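Local coordinates for protein precorrin-2 dehydrogenase (Bacillus megaterium, PDB 3DFZ) that oxidises precorrin-2 to sirohydrochlorin with NAD(+) as the electron acceptor, on the way to siroheme and adenosylcobalamin, at residues L27-G38 against D88-T99; G39-K48 against T63-W71. All coordinates share one frame; numbering follows the deposited sequence.

Interaction 1 (L27-G38 against D88-T99). With GOL (glycerol), chain I.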
loop_
_atom_site.group_PDB
_atom_site.type_symbol
_atom_site.label_atom_id
_atom_site.label_comp_id
_atom_site.label_asym_id
_atom_site.label_seq_id
_atom_site.Cartn_x
_atom_site.Cartn_y
_atom_site.Cartn_z
ATOM N N LEU B 27 -1.072 5.302 4.238
ATOM C CA LEU B 27 -1.068 5.586 5.656
ATOM C C LEU B 27 -0.966 7.101 5.858
ATOM O O LEU B 27 -0.025 7.738 5.346
ATOM C CB LEU B 27 0.123 4.847 6.285
ATOM C CG LEU B 27 0.371 4.804 7.784
ATOM C CD1 LEU B 27 -0.885 4.265 8.536
ATOM C CD2 LEU B 27 1.584 3.913 8.020
ATOM N N ASP B 28 -1.947 7.677 6.565
ATOM C CA ASP B 28 -1.874 9.076 6.991
ATOM C C ASP B 28 -1.187 9.231 8.356
ATOM O O ASP B 28 -1.780 8.983 9.421
ATOM C CB ASP B 28 -3.241 9.782 6.980
ATOM C CG ASP B 28 -3.113 11.292 7.188
ATOM O OD1 ASP B 28 -1.967 11.785 7.272
ATOM O OD2 ASP B 28 -4.150 11.990 7.259
ATOM N N LEU B 29 0.067 9.666 8.277
ATOM C CA LEU B 29 0.943 9.942 9.421
ATOM C C LEU B 29 0.888 11.386 9.968
ATOM O O LEU B 29 1.591 11.687 10.919
ATOM C CB LEU B 29 2.394 9.618 9.049
ATOM C CG LEU B 29 2.806 8.202 8.618
ATOM C CD1 LEU B 29 4.285 8.168 8.212
ATOM C CD2 LEU B 29 2.499 7.169 9.700
ATOM N N LYS B 30 0.095 12.277 9.369
ATOM C CA LYS B 30 -0.084 13.646 9.895
ATOM C C LYS B 30 -0.444 13.696 11.394
ATOM O O LYS B 30 -1.482 13.172 11.805
ATOM C CB LYS B 30 -1.161 14.365 9.098
ATOM C CG LYS B 30 -1.453 15.785 9.541
ATOM C CD LYS B 30 -2.512 16.374 8.646
ATOM C CE LYS B 30 -3.188 17.602 9.251
ATOM N NZ LYS B 30 -2.424 18.867 8.980
ATOM N N GLY B 31 0.409 14.311 12.208
ATOM C CA GLY B 31 0.133 14.396 13.642
ATOM C C GLY B 31 0.201 13.048 14.372
ATOM O O GLY B 31 -0.415 12.877 15.424
ATOM N N ARG B 32 0.949 12.096 13.818
ATOM C CA ARG B 32 1.275 10.842 14.509
ATOM C C ARG B 32 2.764 10.783 14.791
ATOM O O ARG B 32 3.574 11.247 13.988
ATOM C CB ARG B 32 0.929 9.623 13.653
ATOM C CG ARG B 32 -0.424 9.667 13.050
ATOM C CD ARG B 32 -1.461 9.405 14.108
ATOM N NE ARG B 32 -2.783 9.312 13.503
ATOM C CZ ARG B 32 -3.795 8.606 14.010
ATOM N NH1 ARG B 32 -3.632 7.910 15.140
ATOM N NH2 ARG B 32 -4.966 8.601 13.381
ATOM N N SER B 33 3.106 10.163 15.911
ATOM C CA SER B 33 4.484 9.910 16.253
ATOM C C SER B 33 5.082 8.791 15.401
ATOM O O SER B 33 4.456 7.722 15.247
ATOM C CB SER B 33 4.591 9.539 17.728
ATOM O OG SER B 33 3.948 8.310 17.993
ATOM N N VAL B 34 6.295 9.044 14.882
ATOM C CA VAL B 34 7.071 8.073 14.086
ATOM C C VAL B 34 8.492 7.878 14.641
ATOM O O VAL B 34 9.269 8.833 14.715
ATOM C CB VAL B 34 7.167 8.496 12.593
ATOM C CG1 VAL B 34 8.169 7.641 11.831
ATOM C CG2 VAL B 34 5.779 8.447 11.923
ATOM N N LEU B 35 8.836 6.639 15.002
ATOM C CA LEU B 35 10.189 6.325 15.455
ATOM C C LEU B 35 10.993 5.617 14.377
ATOM O O LEU B 35 10.614 4.554 13.903
ATOM C CB LEU B 35 10.160 5.492 16.747
ATOM C CG LEU B 35 11.506 5.091 17.385
ATOM C CD1 LEU B 35 12.240 6.277 18.026
ATOM C CD2 LEU B 35 11.297 3.969 18.378
ATOM N N VAL B 36 12.099 6.228 13.980
ATOM C CA VAL B 36 13.060 5.569 13.117
ATOM C C VAL B 36 14.244 5.115 13.977
ATOM O O VAL B 36 15.001 5.936 14.525
ATOM C CB VAL B 36 13.517 6.470 11.949
ATOM C CG1 VAL B 36 14.509 5.725 11.041
ATOM C CG2 VAL B 36 12.307 6.980 11.139
ATOM N N VAL B 37 14.353 3.795 14.120
ATOM C CA VAL B 37 15.476 3.165 14.769
ATOM C C VAL B 37 16.540 2.907 13.715
ATOM O O VAL B 37 16.323 2.123 12.779
ATOM C CB VAL B 37 15.085 1.840 15.426
ATOM C CG1 VAL B 37 16.323 1.138 15.969
ATOM C CG2 VAL B 37 14.071 2.066 16.517
ATOM N N GLY B 38 17.686 3.572 13.894
ATOM C CA GLY B 38 18.803 3.543 12.947
ATOM C C GLY B 38 19.027 4.908 12.336
ATOM O O GLY B 38 18.121 5.753 12.340
ATOM N N ASP B 88 11.845 4.172 24.389
ATOM C CA ASP B 88 11.651 4.740 23.047
ATOM C C ASP B 88 10.501 4.141 22.246
ATOM O O ASP B 88 10.138 4.687 21.213
ATOM C CB ASP B 88 12.954 4.649 22.239
ATOM C CG ASP B 88 14.059 5.496 22.826
ATOM O OD1 ASP B 88 13.724 6.485 23.501
ATOM O OD2 ASP B 88 15.251 5.190 22.614
ATOM N N LEU B 89 9.919 3.048 22.730
ATOM C CA LEU B 89 8.986 2.257 21.929
ATOM C C LEU B 89 7.572 2.270 22.489
ATOM O O LEU B 89 6.697 1.566 21.975
ATOM C CB LEU B 89 9.474 0.805 21.821
ATOM C CG LEU B 89 10.971 0.527 21.635
ATOM C CD1 LEU B 89 11.283 -0.902 22.058
ATOM C CD2 LEU B 89 11.451 0.800 20.206
ATOM N N LEU B 90 7.338 3.098 23.508
ATOM C CA LEU B 90 6.100 3.035 24.287
ATOM C C LEU B 90 4.880 3.715 23.663
ATOM O O LEU B 90 3.791 3.126 23.618
ATOM C CB LEU B 90 6.333 3.564 25.707
ATOM C CG LEU B 90 7.069 2.663 26.698
ATOM C CD1 LEU B 90 7.183 3.347 28.054
ATOM C CD2 LEU B 90 6.339 1.339 26.837
ATOM N N ASN B 91 5.048 4.955 23.210
ATOM C CA ASN B 91 3.924 5.730 22.699
ATOM C C ASN B 91 4.172 6.146 21.259
ATOM O O ASN B 91 4.030 7.326 20.909
ATOM C CB ASN B 91 3.692 6.969 23.574
ATOM C CG ASN B 91 2.654 6.742 24.677
ATOM O OD1 ASN B 91 1.447 6.811 24.426
ATOM N ND2 ASN B 91 3.127 6.509 25.914
ATOM N N VAL B 92 4.555 5.166 20.435
ATOM C CA VAL B 92 4.918 5.395 19.032
ATOM C C VAL B 92 3.932 4.685 18.115
ATOM O O VAL B 92 3.773 3.451 18.176
ATOM C CB VAL B 92 6.362 4.928 18.709
ATOM C CG1 VAL B 92 6.865 5.596 17.451
ATOM C CG2 VAL B 92 7.303 5.224 19.845
ATOM N N PHE B 93 3.258 5.469 17.281
ATOM C CA PHE B 93 2.346 4.942 16.274
ATOM C C PHE B 93 3.021 4.051 15.200
ATOM O O PHE B 93 2.575 2.927 14.965
ATOM C CB PHE B 93 1.611 6.110 15.628
ATOM C CG PHE B 93 0.666 5.713 14.524
ATOM C CD1 PHE B 93 -0.559 5.104 14.817
ATOM C CD2 PHE B 93 0.973 6.004 13.183
ATOM C CE1 PHE B 93 -1.455 4.767 13.800
ATOM C CE2 PHE B 93 0.082 5.662 12.152
ATOM C CZ PHE B 93 -1.138 5.043 12.467
ATOM N N PHE B 94 4.077 4.552 14.549
ATOM C CA PHE B 94 4.752 3.821 13.472
ATOM C C PHE B 94 6.241 3.714 13.746
ATOM O O PHE B 94 6.923 4.726 13.912
ATOM C CB PHE B 94 4.523 4.520 12.124
ATOM C CG PHE B 94 5.135 3.812 10.922
ATOM C CD1 PHE B 94 5.726 4.555 9.909
ATOM C CD2 PHE B 94 5.070 2.420 10.778
ATOM C CE1 PHE B 94 6.262 3.928 8.786
ATOM C CE2 PHE B 94 5.610 1.784 9.673
ATOM C CZ PHE B 94 6.198 2.542 8.665
ATOM N N ILE B 95 6.735 2.482 13.782
ATOM C CA ILE B 95 8.152 2.213 14.015
ATOM C C ILE B 95 8.796 1.687 12.747
ATOM O O ILE B 95 8.326 0.703 12.171
ATOM C CB ILE B 95 8.331 1.198 15.184
ATOM C CG1 ILE B 95 7.930 1.853 16.506
ATOM C CG2 ILE B 95 9.758 0.673 15.275
ATOM C CD1 ILE B 95 8.143 0.962 17.739
ATOM N N VAL B 96 9.863 2.344 12.313
ATOM C CA VAL B 96 10.694 1.843 11.234
ATOM C C VAL B 96 12.007 1.369 11.866
ATOM O O VAL B 96 12.670 2.140 12.577
ATOM C CB VAL B 96 10.991 2.944 10.151
ATOM C CG1 VAL B 96 11.885 2.384 9.028
ATOM C CG2 VAL B 96 9.713 3.512 9.540
ATOM N N VAL B 97 12.368 0.099 11.641
ATOM C CA VAL B 97 13.659 -0.442 12.084
ATOM C C VAL B 97 14.571 -0.478 10.856
ATOM O O VAL B 97 14.300 -1.172 9.890
ATOM C CB VAL B 97 13.514 -1.831 12.745
ATOM C CG1 VAL B 97 14.848 -2.340 13.250
ATOM C CG2 VAL B 97 12.523 -1.774 13.890
ATOM N N ALA B 98 15.622 0.326 10.874
ATOM C CA ALA B 98 16.508 0.466 9.726
ATOM C C ALA B 98 17.947 0.568 10.214
ATOM O O ALA B 98 18.700 1.453 9.793
ATOM C CB ALA B 98 16.134 1.685 8.911
ATOM N N THR B 99 18.312 -0.347 11.111
ATOM C CA THR B 99 19.670 -0.443 11.635
ATOM C C THR B 99 20.460 -1.604 10.965
ATOM O O THR B 99 20.074 -2.091 9.880
ATOM C CB THR B 99 19.643 -0.529 13.196
ATOM O OG1 THR B 99 20.972 -0.587 13.720
ATOM C CG2 THR B 99 18.872 -1.732 13.670
HETATM C C1 GOL I . 0.692 10.208 18.722
HETATM O O1 GOL I . 0.568 9.538 17.487
HETATM C C2 GOL I . 0.906 9.242 19.882
HETATM O O2 GOL I . 1.233 7.946 19.405
HETATM C C3 GOL I . -0.343 9.209 20.777
HETATM O O3 GOL I . -0.312 10.242 21.760
#

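Interaction 2 (G39-K48 against T63-W71)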
loop_
_atom_site.group_PDB
_atom_site.type_symbol
_atom_site.label_atom_id
_atom_site.label_comp_id
_atom_site.label_asym_id
_atom_site.label_seq_id
_atom_site.Cartn_x
_atom_site.Cartn_y
_atom_site.Cartn_z
ATOM N N GLY B 39 20.223 5.127 11.791
ATOM C CA GLY B 39 20.588 6.412 11.200
ATOM C C GLY B 39 21.569 6.352 10.037
ATOM O O GLY B 39 22.318 7.302 9.798
ATOM N N GLY B 40 21.552 5.244 9.293
ATOM C CA GLY B 40 22.467 5.047 8.168
ATOM C C GLY B 40 21.836 5.423 6.842
ATOM O O GLY B 40 21.162 6.455 6.733
ATOM N N THR B 41 22.058 4.575 5.839
ATOM C CA THR B 41 21.558 4.764 4.470
ATOM C C THR B 41 20.097 4.326 4.335
ATOM O O THR B 41 19.287 5.034 3.735
ATOM C CB THR B 41 22.459 3.991 3.497
ATOM O OG1 THR B 41 23.772 4.564 3.547
ATOM C CG2 THR B 41 21.933 4.039 2.067
ATOM N N ILE B 42 19.769 3.167 4.906
ATOM C CA ILE B 42 18.398 2.668 4.914
ATOM C C ILE B 42 17.422 3.585 5.713
ATOM O O ILE B 42 16.314 3.843 5.248
ATOM C CB ILE B 42 18.306 1.176 5.398
ATOM C CG1 ILE B 42 19.475 0.344 4.844
ATOM C CG2 ILE B 42 16.953 0.544 4.996
ATOM C CD1 ILE B 42 19.681 -1.009 5.555
ATOM N N ALA B 43 17.835 4.056 6.895
ATOM C CA ALA B 43 17.023 4.987 7.705
ATOM C C ALA B 43 16.756 6.298 6.966
ATOM O O ALA B 43 15.627 6.792 6.955
ATOM C CB ALA B 43 17.670 5.246 9.060
ATOM N N THR B 44 17.793 6.831 6.330
ATOM C CA THR B 44 17.712 8.060 5.548
ATOM C C THR B 44 16.701 7.933 4.401
ATOM O O THR B 44 15.834 8.810 4.221
ATOM C CB THR B 44 19.095 8.420 4.979
ATOM O OG1 THR B 44 20.022 8.548 6.056
ATOM C CG2 THR B 44 19.061 9.714 4.183
ATOM N N ARG B 45 16.814 6.840 3.644
ATOM C CA ARG B 45 15.933 6.571 2.512
ATOM C C ARG B 45 14.483 6.460 2.992
ATOM O O ARG B 45 13.589 7.075 2.398
ATOM C CB ARG B 45 16.418 5.321 1.756
ATOM C CG ARG B 45 15.370 4.550 0.949
ATOM C CD ARG B 45 15.943 3.863 -0.327
ATOM N NE ARG B 45 17.373 3.527 -0.260
ATOM C CZ ARG B 45 17.872 2.363 0.163
ATOM N NH1 ARG B 45 17.070 1.381 0.587
ATOM N NH2 ARG B 45 19.189 2.181 0.174
ATOM N N ARG B 46 14.261 5.718 4.084
ATOM C CA ARG B 46 12.925 5.574 4.665
ATOM C C ARG B 46 12.286 6.917 5.088
ATOM O O ARG B 46 11.136 7.175 4.752
ATOM C CB ARG B 46 12.936 4.589 5.845
ATOM C CG ARG B 46 13.145 3.122 5.478
ATOM C CD ARG B 46 11.938 2.539 4.707
ATOM N NE ARG B 46 12.031 1.086 4.476
ATOM C CZ ARG B 46 12.711 0.511 3.486
ATOM N NH1 ARG B 46 13.387 1.251 2.617
ATOM N NH2 ARG B 46 12.722 -0.815 3.371
ATOM N N ILE B 47 13.047 7.751 5.809
ATOM C CA ILE B 47 12.608 9.073 6.305
ATOM C C ILE B 47 12.204 10.008 5.167
ATOM O O ILE B 47 11.162 10.658 5.235
ATOM C CB ILE B 47 13.706 9.763 7.189
ATOM C CG1 ILE B 47 13.881 9.025 8.520
ATOM C CG2 ILE B 47 13.377 11.236 7.435
ATOM C CD1 ILE B 47 15.296 9.095 9.090
ATOM N N LYS B 48 13.031 10.072 4.126
ATOM C CA LYS B 48 12.684 10.786 2.896
ATOM C C LYS B 48 11.235 10.565 2.496
ATOM O O LYS B 48 10.546 11.514 2.159
ATOM C CB LYS B 48 13.598 10.374 1.747
ATOM C CG LYS B 48 14.592 11.440 1.347
ATOM C CD LYS B 48 15.929 10.810 0.920
ATOM C CE LYS B 48 16.954 11.860 0.458
ATOM N NZ LYS B 48 18.358 11.315 0.431
ATOM N N THR B 63 24.776 7.452 16.117
ATOM C CA THR B 63 25.185 8.387 15.067
ATOM C C THR B 63 24.148 8.375 13.937
ATOM O O THR B 63 23.444 7.381 13.731
ATOM C CB THR B 63 26.632 8.095 14.538
ATOM O OG1 THR B 63 27.584 8.315 15.596
ATOM C CG2 THR B 63 26.996 9.015 13.364
ATOM N N VAL B 64 24.100 9.489 13.211
ATOM C CA VAL B 64 23.085 9.797 12.233
ATOM C C VAL B 64 23.748 10.447 10.995
ATOM O O VAL B 64 24.820 11.048 11.106
ATOM C CB VAL B 64 22.007 10.712 12.921
ATOM C CG1 VAL B 64 21.706 11.964 12.140
ATOM C CG2 VAL B 64 20.749 9.900 13.325
ATOM N N SER B 65 23.129 10.313 9.821
ATOM C CA SER B 65 23.757 10.774 8.566
ATOM C C SER B 65 23.688 12.302 8.369
ATOM O O SER B 65 22.874 12.987 9.006
ATOM C CB SER B 65 23.156 10.037 7.354
ATOM O OG SER B 65 21.750 10.262 7.268
ATOM N N ALA B 66 24.543 12.815 7.480
ATOM C CA ALA B 66 24.602 14.239 7.139
ATOM C C ALA B 66 23.252 14.838 6.688
ATOM O O ALA B 66 23.003 16.050 6.835
ATOM C CB ALA B 66 25.648 14.449 6.047
ATOM N N GLU B 67 22.417 13.985 6.096
ATOM C CA GLU B 67 21.093 14.366 5.617
ATOM C C GLU B 67 20.065 14.378 6.749
ATOM O O GLU B 67 19.256 15.291 6.825
ATOM C CB GLU B 67 20.645 13.469 4.455
ATOM C CG GLU B 67 21.190 12.053 4.517
ATOM C CD GLU B 67 22.255 11.768 3.467
ATOM O OE1 GLU B 67 21.983 11.968 2.263
ATOM O OE2 GLU B 67 23.359 11.327 3.843
ATOM N N ILE B 68 20.103 13.375 7.627
ATOM C CA ILE B 68 19.315 13.421 8.850
ATOM C C ILE B 68 19.678 14.674 9.685
ATOM O O ILE B 68 18.796 15.393 10.155
ATOM C CB ILE B 68 19.396 12.098 9.666
ATOM C CG1 ILE B 68 18.906 10.910 8.814
ATOM C CG2 ILE B 68 18.553 12.192 10.936
ATOM C CD1 ILE B 68 19.241 9.507 9.376
ATOM N N ASN B 69 20.978 14.943 9.819
ATOM C CA ASN B 69 21.465 16.162 10.463
ATOM C C ASN B 69 20.896 17.436 9.877
ATOM O O ASN B 69 20.460 18.314 10.620
ATOM C CB ASN B 69 22.994 16.208 10.449
ATOM C CG ASN B 69 23.589 15.555 11.656
ATOM O OD1 ASN B 69 23.493 16.091 12.744
ATOM N ND2 ASN B 69 24.204 14.384 11.483
ATOM N N GLU B 70 20.893 17.532 8.550
ATOM C CA GLU B 70 20.335 18.696 7.848
ATOM C C GLU B 70 18.820 18.836 8.080
ATOM O O GLU B 70 18.322 19.956 8.259
ATOM C CB GLU B 70 20.667 18.633 6.355
ATOM C CG GLU B 70 20.141 19.797 5.483
ATOM C CD GLU B 70 20.588 21.220 5.907
ATOM O OE1 GLU B 70 21.376 21.401 6.875
ATOM O OE2 GLU B 70 20.125 22.180 5.248
ATOM N N TRP B 71 18.108 17.707 8.071
ATOM C CA TRP B 71 16.680 17.667 8.388
ATOM C C TRP B 71 16.394 18.050 9.851
ATOM O O TRP B 71 15.437 18.756 10.132
ATOM C CB TRP B 71 16.096 16.277 8.088
ATOM C CG TRP B 71 16.065 15.920 6.618
ATOM C CD1 TRP B 71 15.832 16.765 5.571
ATOM C CD2 TRP B 71 16.243 14.613 6.048
ATOM N NE1 TRP B 71 15.857 16.069 4.386
ATOM C CE2 TRP B 71 16.106 14.747 4.647
ATOM C CE3 TRP B 71 16.491 13.340 6.587
ATOM C CZ2 TRP B 71 16.226 13.652 3.765
ATOM C CZ3 TRP B 71 16.605 12.245 5.708
ATOM C CH2 TRP B 71 16.480 12.417 4.316
#

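Interaction 1 (L27-G38 against D88-T99)
Phe93 turns CG away from its own backbone N (chi1 178°), while the Arg32 chain folds back at chi2 (-74°), and the two rotations bring the arginine across one face of the ring. Arg32 CD stands 4.2 Å from the Phe93 ring centroid, a CH-pi contact above the ring's centre, and Arg32 CZ follows at 4.8 Å from the same centroid as a cation-pi contact. The in-plane edge of the ring is met by Leu29, whose CD2 lies 3.8 Å from Phe93 CE2. The guanidinium reaches further, with Arg32 NH1 hydrogen-bonded to the carbonyl of Asn114 of the second subunit. Ser33 OG is gripped twice: it accepts from Phe93 N at 3.0 Å and donates to Asn91 O at 3.1 Å, on a lone pair of that carbonyl; a glycerol, probably from the crystallisation liquor, accepts from Ser33 N and donates to Asn91 O. From Ser33 and Phe94 onward the two segments run as strands 33-37 and 94-97, parallel within 12° and 4.8 Å apart at their axes, the first and fourth strands in the 3-2-1-4-5 order of a Rossmann fold. Their backbone bonds alternate from Phe94 N to Ser33 O through to Ala98 N to Val37 O. Over the Ile95 side of the sheet, Val92 CG1 presses to 3.4 Å from Leu35 CB, a tight pair, and Leu35 CD2 continues to Leu89 CD2, 3.7 Å away.

Interaction 2 (G39-K48 against T63-W71)
Thr44, Ile47 and Lys48 meet Ser65, Ile68 and Trp71 in a helix-helix contact on one side of the parallel sheet, where helices 41-50 and 66-73 lie next to each other. The short axes pass 10.0 Å apart at 41°, and Ile47 and Ile68 both also rest on strands 56-60 and 77-80. At the N-terminal end the contact is polar. Thr44 OG1 sits beside its backbone N (chi1 -57°), facing the other helix, and accepts from Ser65 OG at 2.7 Å; Ser65 is the N-cap of its helix. Thr44 OG1 is also modelled as donating to Gly40 O, though so short a separation makes the exact geometry doubtful. Ile68 CD1 comes in obliquely against the same hydroxyl oxygen, and the Ile47 and Ile68 side chains cross at about a right angle, with Ile47 CD1 4.0 Å from Ile68 CD1. Replacing Thr44 by a valine would probably leave Ser65 OG without its acceptor and remove the polar tie between the two helix starts. Further along, Trp71 presents CH2 to the turn from Thr44 to Lys48: Thr44 O lies 3.7 Å from it near the ring plane, and Lys48 CG is also 3.7 Å from CH2. Ile47 CG2 meets Trp71 CZ3 obliquely at 3.8 Å. Lys48 NZ and Glu67 OE1 stay 4.1 Å apart, opposite charges beyond salt-bridge range. Ahead of the two helices, a beta carbon on Gly39 would stand only 2.7 Å from Thr63 O and would also clash with Val64 CG2. Gly38, Gly40 and Ala43 fit the GxGxxA pattern, and with Thr41, Ile42 and Thr63 as NAD(+) contacts inferred by similarity, this glycine-rich turn and helix are consistent with the dinucleotide-binding site of a Rossmann fold.

How the interactions relate
From the N terminus the chain passes through strand 33-37, turns at Gly38 and enters helix 41-50, so the first segments of both interactions are consecutive. Strand 56-60 then leads to 63-71, which closes interaction 2 against that helix; strand 77-80 follows, and only at 88-99 does the chain return beside 27-38 to close interaction 1. Interaction 2 is therefore nested inside the larger loop. Their centres lie 14 Å apart, and they meet directly where Ala43 CB packs 3.3 Å from Gly38 O and Val36 CG2 lies 3.7 Å from Ile47 CG1. Interaction 1 joins neighbouring central strands; interaction 2 pairs helices over one side of that sheet.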